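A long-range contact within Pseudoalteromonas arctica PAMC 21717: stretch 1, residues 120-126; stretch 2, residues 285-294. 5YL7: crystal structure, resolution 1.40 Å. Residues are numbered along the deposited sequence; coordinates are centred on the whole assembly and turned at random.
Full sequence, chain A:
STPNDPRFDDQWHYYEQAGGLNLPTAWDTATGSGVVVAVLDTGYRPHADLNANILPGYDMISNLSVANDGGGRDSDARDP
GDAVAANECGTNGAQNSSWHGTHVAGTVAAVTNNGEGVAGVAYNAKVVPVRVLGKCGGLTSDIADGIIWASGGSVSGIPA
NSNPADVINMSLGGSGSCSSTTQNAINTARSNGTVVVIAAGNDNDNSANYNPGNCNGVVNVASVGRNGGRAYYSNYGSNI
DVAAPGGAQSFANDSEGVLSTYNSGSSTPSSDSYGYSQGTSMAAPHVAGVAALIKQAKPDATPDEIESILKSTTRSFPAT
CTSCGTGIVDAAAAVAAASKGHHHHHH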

# COMPACT_ATOMS: atom_id res chain seq x y z
N GLY A 120 -1.39 -12.63 -2.82
CA GLY A 120 -1.74 -11.34 -2.24
C GLY A 120 -2.25 -11.53 -0.85
O GLY A 120 -2.77 -12.58 -0.45
N VAL A 121 -2.19 -10.48 0.01
CA VAL A 121 -2.64 -10.58 1.39
C VAL A 121 -4.12 -10.75 1.47
O VAL A 121 -4.61 -11.57 2.26
CB VAL A 121 -2.17 -9.31 2.14
CG1 VAL A 121 -2.75 -9.28 3.54
CG2 VAL A 121 -0.64 -9.26 2.20
N ALA A 122 -4.87 -9.93 0.75
CA ALA A 122 -6.33 -9.97 0.72
C ALA A 122 -6.73 -10.37 -0.68
O ALA A 122 -7.33 -9.61 -1.43
CB ALA A 122 -6.96 -8.67 1.15
N TYR A 123 -6.46 -11.65 -1.03
CA TYR A 123 -6.48 -12.09 -2.41
C TYR A 123 -7.89 -12.27 -2.99
O TYR A 123 -7.98 -12.39 -4.25
CB TYR A 123 -5.62 -13.32 -2.62
CG TYR A 123 -5.97 -14.51 -1.78
CD1 TYR A 123 -7.06 -15.33 -2.10
CD2 TYR A 123 -5.23 -14.87 -0.72
CE1 TYR A 123 -7.33 -16.50 -1.39
CE2 TYR A 123 -5.49 -16.00 0.02
CZ TYR A 123 -6.52 -16.81 -0.36
OH TYR A 123 -6.71 -18.02 0.34
N ASN A 124 -8.92 -12.22 -2.17
CA ASN A 124 -10.32 -12.19 -2.72
C ASN A 124 -10.95 -10.82 -2.62
O ASN A 124 -12.08 -10.65 -3.00
CB ASN A 124 -11.17 -13.26 -2.06
CG ASN A 124 -10.89 -14.64 -2.57
OD1 ASN A 124 -10.54 -14.86 -3.70
ND2 ASN A 124 -10.90 -15.58 -1.64
N ALA A 125 -10.16 -9.79 -2.19
CA ALA A 125 -10.60 -8.41 -2.30
C ALA A 125 -10.42 -7.97 -3.73
O ALA A 125 -9.82 -8.64 -4.56
CB ALA A 125 -9.82 -7.53 -1.34
N LYS A 126 -10.82 -6.74 -4.02
CA LYS A 126 -10.56 -6.09 -5.27
C LYS A 126 -9.90 -4.73 -5.04
O LYS A 126 -10.17 -4.09 -3.96
CB LYS A 126 -11.83 -5.84 -6.07
CG LYS A 126 -12.56 -7.08 -6.40
CD LYS A 126 -11.86 -7.87 -7.45
CE LYS A 126 -12.87 -8.74 -8.29
NZ LYS A 126 -13.38 -9.83 -7.48
N PRO A 285 0.92 -1.94 2.50
CA PRO A 285 -0.16 -2.80 1.83
C PRO A 285 -0.32 -4.10 2.55
O PRO A 285 -1.40 -4.70 2.41
CB PRO A 285 0.34 -2.93 0.40
CG PRO A 285 1.83 -2.64 0.51
CD PRO A 285 1.92 -1.54 1.47
N HIS A 286 0.65 -4.60 3.30
CA HIS A 286 0.37 -5.73 4.20
C HIS A 286 -0.70 -5.37 5.16
O HIS A 286 -1.65 -6.16 5.44
CB HIS A 286 1.64 -6.20 4.91
CG HIS A 286 2.65 -6.95 4.07
ND1 HIS A 286 3.65 -6.36 3.36
CD2 HIS A 286 2.79 -8.31 3.86
CE1 HIS A 286 4.34 -7.34 2.77
NE2 HIS A 286 3.86 -8.52 3.07
N VAL A 287 -0.59 -4.20 5.78
CA VAL A 287 -1.57 -3.74 6.76
C VAL A 287 -2.93 -3.42 6.09
O VAL A 287 -3.97 -3.79 6.67
CB VAL A 287 -1.03 -2.56 7.55
CG1 VAL A 287 -2.03 -2.03 8.57
CG2 VAL A 287 0.27 -2.93 8.17
N ALA A 288 -2.92 -2.83 4.92
CA ALA A 288 -4.16 -2.58 4.20
C ALA A 288 -4.83 -3.88 3.88
O ALA A 288 -6.04 -3.97 3.97
CB ALA A 288 -3.88 -1.75 2.95
N GLY A 289 -4.03 -4.89 3.50
CA GLY A 289 -4.66 -6.19 3.25
C GLY A 289 -5.27 -6.76 4.49
O GLY A 289 -6.38 -7.33 4.44
N VAL A 290 -4.62 -6.69 5.66
CA VAL A 290 -5.25 -7.15 6.90
C VAL A 290 -6.46 -6.35 7.22
O VAL A 290 -7.46 -6.94 7.72
CB VAL A 290 -4.23 -7.29 8.05
CG1 VAL A 290 -4.91 -7.78 9.32
CG2 VAL A 290 -3.12 -8.26 7.66
N ALA A 291 -6.46 -5.04 6.99
CA ALA A 291 -7.69 -4.28 7.17
C ALA A 291 -8.83 -4.83 6.33
O ALA A 291 -9.99 -4.89 6.82
CB ALA A 291 -7.42 -2.81 6.83
N ALA A 292 -8.57 -5.26 5.11
CA ALA A 292 -9.56 -5.91 4.29
C ALA A 292 -9.98 -7.23 4.87
O ALA A 292 -11.21 -7.56 4.77
CB ALA A 292 -9.09 -6.04 2.84
N LEU A 293 -9.10 -8.04 5.42
CA LEU A 293 -9.50 -9.31 6.07
C LEU A 293 -10.43 -8.98 7.19
O LEU A 293 -11.49 -9.67 7.38
CB LEU A 293 -8.31 -10.10 6.54
CG LEU A 293 -7.25 -10.42 5.51
CD1 LEU A 293 -6.18 -11.33 6.14
CD2 LEU A 293 -7.84 -11.05 4.26
N ILE A 294 -10.11 -8.04 8.03
CA ILE A 294 -10.95 -7.60 9.12
C ILE A 294 -12.26 -7.20 8.62
O ILE A 294 -13.33 -7.57 9.26
CB ILE A 294 -10.26 -6.43 9.93
CG1 ILE A 294 -9.07 -6.93 10.68
CG2 ILE A 294 -11.26 -5.74 10.81
CD1 ILE A 294 -8.11 -5.79 11.10

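A loop packs against a helix here without a single hydrogen bond between them; the contact rests on the fit of small apolar groups. Its centre is Gly289, whose CA lies 4.8 Å from the CA of Ala122, a close approach for two backbones. Glycine suits this place because a CB on it would point toward the loop and sit only 2.4 Å from CG1 of Val121, a clash. In the space left free, Val121 CG1 comes to 3.6 Å from Gly289 CA.

Val121 directs its CA-to-CB bond toward the helix, and with chi1 at 173° (t) its two methyls are put to different uses. CG1 settles over the helical backbone, 3.8 Å from His286 O and 4.3 Å from the CG2 methyl of Val290, whereas CG2 meets the imidazole obliquely, 3.9 Å from His286 CD2. The ring belongs to a residue whose CA-to-CB bond points away from the loop; chi1 of -73° (m) and chi2 of 89° nevertheless leave its CD2 within reach of the methyl. Both ring nitrogens are hydrogen-bonded elsewhere in the structure, so CD2 can accept an apolar neighbour at no polar cost.

One helical turn along, alanines allow close packing. Ala122 CB lies 3.6 Å from Gly289 O and 3.8 Å from Ala292 CB; that carbonyl already accepts the helical hydrogen bond from Leu293 N, at 3.0 Å, so a methyl beside it deprives it of nothing. Leu293's CA-to-CB bond points sideways, but its m,t rotamer, trans at CD1, brings CD2 to 4.0 Å from Ala122 CB and 3.8 Å from Val121 O.

A type I turn from Ala122 to Ala125, closed by Ala125 N to Ala122 O at 2.9 Å, carries the chain round so that Ala125 CB also faces Ala292 CB, more loosely, at 4.5 Å. The Tyr123 CA-to-CB bond points away.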